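Local coordinates for protein RNase NGR3 (Nicotiana glutinosa, PDB 1VD3) that is probably a ribonuclease of the T2 family that cleaves RNA and binds the nucleotide 2'-UMP in its active-site pocket, at residues 13-18 with 121-126. Sequence-based numbering, arbitrary orientation.
Sequences FVQQWP and KKSNLL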
ATOM      1  N   PHE A  13      -1.249  -0.729   6.989  1.00 10.58           N
ATOM      2  CA  PHE A  13      -0.180  -0.942   6.019  1.00 10.93           C
ATOM      3  C   PHE A  13      -0.949  -0.976   4.703  1.00 12.20           C
ATOM      4  O   PHE A  13      -1.762  -1.877   4.459  1.00 11.59           O
ATOM      5  CB  PHE A  13       0.569  -2.261   6.258  1.00 11.57           C
ATOM      6  CG  PHE A  13       1.589  -2.573   5.191  1.00 10.75           C
ATOM      7  CD1 PHE A  13       2.552  -1.628   4.831  1.00 10.94           C
ATOM      8  CD2 PHE A  13       1.580  -3.800   4.539  1.00  9.56           C
ATOM      9  CE1 PHE A  13       3.488  -1.902   3.838  1.00 12.84           C
ATOM     10  CE2 PHE A  13       2.515  -4.086   3.542  1.00 12.13           C
ATOM     11  CZ  PHE A  13       3.469  -3.135   3.192  1.00 13.71           C
ATOM     12  N   VAL A  14      -0.709   0.035   3.877  1.00  8.99           N
ATOM     13  CA  VAL A  14      -1.418   0.196   2.620  1.00 11.46           C
ATOM     14  C   VAL A  14      -0.580  -0.100   1.385  1.00 11.09           C
ATOM     15  O   VAL A  14       0.468   0.511   1.163  1.00 11.79           O
ATOM     16  CB  VAL A  14      -1.969   1.641   2.497  1.00 13.22           C
ATOM     17  CG1 VAL A  14      -2.958   1.734   1.340  1.00  9.31           C
ATOM     18  CG2 VAL A  14      -2.617   2.072   3.822  1.00 11.12           C
ATOM     19  N   GLN A  15      -1.063  -1.044   0.588  1.00 11.54           N
ATOM     20  CA  GLN A  15      -0.400  -1.423  -0.643  1.00 12.04           C
ATOM     21  C   GLN A  15      -1.366  -1.110  -1.771  1.00 14.94           C
ATOM     22  O   GLN A  15      -2.577  -1.012  -1.556  1.00 13.87           O
ATOM     23  CB  GLN A  15      -0.092  -2.921  -0.650  1.00 14.19           C
ATOM     24  CG  GLN A  15       0.886  -3.356   0.428  1.00 14.53           C
ATOM     25  CD  GLN A  15       1.165  -4.842   0.377  1.00 17.37           C
ATOM     26  OE1 GLN A  15       1.864  -5.325  -0.517  1.00 16.76           O
ATOM     27  NE2 GLN A  15       0.606  -5.581   1.329  1.00 14.98           N
ATOM     28  N   GLN A  16      -0.844  -0.937  -2.974  1.00 14.97           N
ATOM     29  CA  GLN A  16      -1.744  -0.689  -4.081  1.00 17.09           C
ATOM     30  C   GLN A  16      -1.346  -1.473  -5.310  1.00 18.87           C
ATOM     31  O   GLN A  16      -0.222  -1.976  -5.414  1.00 16.53           O
ATOM     32  CB  GLN A  16      -1.843   0.801  -4.409  1.00 23.18           C
ATOM     33  CG  GLN A  16      -0.638   1.443  -5.031  1.00 26.91           C
ATOM     34  CD  GLN A  16      -1.006   2.752  -5.725  1.00 30.40           C
ATOM     35  OE1 GLN A  16      -1.847   3.514  -5.238  1.00 30.01           O
ATOM     36  NE2 GLN A  16      -0.376   3.019  -6.857  1.00 25.50           N
ATOM     37  N   TRP A  17      -2.301  -1.609  -6.221  1.00 16.92           N
ATOM     38  CA  TRP A  17      -2.085  -2.319  -7.470  1.00 17.85           C
ATOM     39  C   TRP A  17      -1.809  -1.215  -8.475  1.00 17.66           C
ATOM     40  O   TRP A  17      -2.720  -0.496  -8.883  1.00 16.28           O
ATOM     41  CB  TRP A  17      -3.344  -3.099  -7.859  1.00 18.05           C
ATOM     42  CG  TRP A  17      -3.163  -3.962  -9.072  1.00 18.78           C
ATOM     43  CD1 TRP A  17      -3.854  -3.880 -10.251  1.00 19.01           C
ATOM     44  CD2 TRP A  17      -2.220  -5.032  -9.231  1.00 17.22           C
ATOM     45  NE1 TRP A  17      -3.398  -4.831 -11.134  1.00 17.52           N
ATOM     46  CE2 TRP A  17      -2.396  -5.551 -10.536  1.00 16.22           C
ATOM     47  CE3 TRP A  17      -1.244  -5.602  -8.399  1.00 17.46           C
ATOM     48  CZ2 TRP A  17      -1.632  -6.617 -11.029  1.00 14.92           C
ATOM     49  CZ3 TRP A  17      -0.482  -6.666  -8.889  1.00 18.26           C
ATOM     50  CH2 TRP A  17      -0.683  -7.160 -10.195  1.00 19.80           C
ATOM     51  N   PRO A  18      -0.538  -1.064  -8.883  1.00 17.63           N
ATOM     52  CA  PRO A  18      -0.113  -0.040  -9.838  1.00 17.70           C
ATOM     53  C   PRO A  18      -1.005   0.098 -11.063  1.00 15.12           C
ATOM     54  O   PRO A  18      -1.365   1.209 -11.455  1.00 16.78           O
ATOM     55  CB  PRO A  18       1.304  -0.480 -10.203  1.00 19.22           C
ATOM     56  CG  PRO A  18       1.786  -1.118  -8.951  1.00 20.74           C
ATOM     57  CD  PRO A  18       0.588  -1.950  -8.538  1.00 16.62           C
ATOM     58  N   LYS A 121       6.647  -7.882   1.733  1.00 18.14           N
ATOM     59  CA  LYS A 121       7.115  -9.227   1.414  1.00 20.77           C
ATOM     60  C   LYS A 121       6.336 -10.286   2.190  1.00 19.35           C
ATOM     61  O   LYS A 121       5.927 -11.300   1.631  1.00 21.80           O
ATOM     62  CB  LYS A 121       8.612  -9.350   1.716  1.00 24.75           C
ATOM     63  CG  LYS A 121       9.489  -8.429   0.878  1.00 32.70           C
ATOM     64  CD  LYS A 121      10.968  -8.601   1.212  1.00 39.37           C
ATOM     65  CE  LYS A 121      11.851  -7.752   0.300  1.00 41.60           C
ATOM     66  NZ  LYS A 121      11.575  -6.289   0.436  1.00 44.68           N
ATOM     67  N   LYS A 122       6.130 -10.044   3.479  1.00 21.43           N
ATOM     68  CA  LYS A 122       5.399 -10.985   4.317  1.00 22.08           C
ATOM     69  C   LYS A 122       3.960 -11.174   3.848  1.00 24.62           C
ATOM     70  O   LYS A 122       3.461 -12.302   3.811  1.00 23.96           O
ATOM     71  CB  LYS A 122       5.403 -10.511   5.770  1.00 26.38           C
ATOM     72  CG  LYS A 122       6.780 -10.484   6.412  1.00 34.64           C
ATOM     73  CD  LYS A 122       6.721  -9.894   7.812  1.00 38.62           C
ATOM     74  CE  LYS A 122       8.105  -9.805   8.435  1.00 41.58           C
ATOM     75  NZ  LYS A 122       8.072  -9.159   9.777  1.00 43.86           N
ATOM     76  N   SER A 123       3.292 -10.079   3.485  1.00 19.57           N
ATOM     77  CA  SER A 123       1.906 -10.167   3.038  1.00 19.13           C
ATOM     78  C   SER A 123       1.801 -10.955   1.737  1.00 20.24           C
ATOM     79  O   SER A 123       0.772 -11.561   1.463  1.00 14.69           O
ATOM     80  CB  SER A 123       1.292  -8.772   2.881  1.00 15.75           C
ATOM     81  OG  SER A 123       1.926  -8.033   1.859  1.00 17.72           O
ATOM     82  N   ASN A 124       2.861 -10.923   0.934  1.00 21.81           N
ATOM     83  CA  ASN A 124       2.928 -11.696  -0.308  1.00 22.34           C
ATOM     84  C   ASN A 124       1.581 -11.765  -1.035  1.00 21.10           C
ATOM     85  O   ASN A 124       1.110 -12.849  -1.386  1.00 19.50           O
ATOM     86  CB  ASN A 124       3.409 -13.108   0.059  1.00 25.93           C
ATOM     87  CG  ASN A 124       3.990 -13.864  -1.114  1.00 30.22           C
ATOM     88  OD1 ASN A 124       4.770 -13.320  -1.895  1.00 32.74           O
ATOM     89  ND2 ASN A 124       3.632 -15.139  -1.228  1.00 34.97           N
ATOM     90  N   LEU A 125       0.975 -10.607  -1.282  1.00 17.56           N
ATOM     91  CA  LEU A 125      -0.340 -10.546  -1.919  1.00 16.74           C
ATOM     92  C   LEU A 125      -0.475 -11.202  -3.292  1.00 17.26           C
ATOM     93  O   LEU A 125      -1.399 -11.984  -3.518  1.00 14.94           O
ATOM     94  CB  LEU A 125      -0.808  -9.091  -2.021  1.00 15.65           C
ATOM     95  CG  LEU A 125      -0.924  -8.285  -0.720  1.00 16.54           C
ATOM     96  CD1 LEU A 125      -1.479  -6.908  -1.043  1.00 13.51           C
ATOM     97  CD2 LEU A 125      -1.829  -9.002   0.277  1.00 16.06           C
ATOM     98  N   LEU A 126       0.426 -10.868  -4.207  1.00 18.77           N
ATOM     99  CA  LEU A 126       0.376 -11.416  -5.560  1.00 22.93           C
ATOM    100  C   LEU A 126       0.351 -12.940  -5.559  1.00 22.98           C
ATOM    101  O   LEU A 126      -0.491 -13.560  -6.212  1.00 21.08           O
ATOM    102  CB  LEU A 126       1.578 -10.924  -6.370  1.00 23.57           C
ATOM    103  CG  LEU A 126       1.572 -11.213  -7.873  1.00 25.10           C
ATOM    104  CD1 LEU A 126       0.401 -10.496  -8.533  1.00 21.27           C
ATOM    105  CD2 LEU A 126       2.887 -10.746  -8.485  1.00 28.02           C
TER
HETATM  106  O   HOH W   1       2.565  -7.954  -1.241  1.00 18.68           O
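Gln15 points its extended side chain at Ser123 and Leu125, with CG anti to its own carbonyl carbon (chi1 -64°), while Ser123 turns OG between its backbone N and carbonyl carbon to meet it. Gln15 NE2 donates to Ser123 OG at 2.8 Å, with a bent N-H...O angle of 146° and the oxygen tilted 22° from the amide plane. The same hydroxyl also bonds backward to carbonyls of its own helix, at Phe119 and Arg120. The other end of the amide is held by a water, which donates to Gln15 OE1 (2.8 Å) and accepts from Leu125 N (3.1 Å). Leu125 meets the amide tip to tip, CD1 lying 3.4 Å from Gln15 NE2. An alanine in place of Gln15 would probably cost Ser123 OG its amide donor, break the water link to Leu125 N and open a gap beside Leu125 CD1. Farther along, Leu126 CD1 packs obliquely on Trp17 CH2 at 3.9 Å; the indole NE1 bonds to Pro206 O. Gln15 on strand 10-16 thus meets the break between helices 109-123 and 125-131, and Trp17, just past the strand, the first turn of helix 125-131: helix-on-sheet packing within the alpha+beta fold of RNase T2.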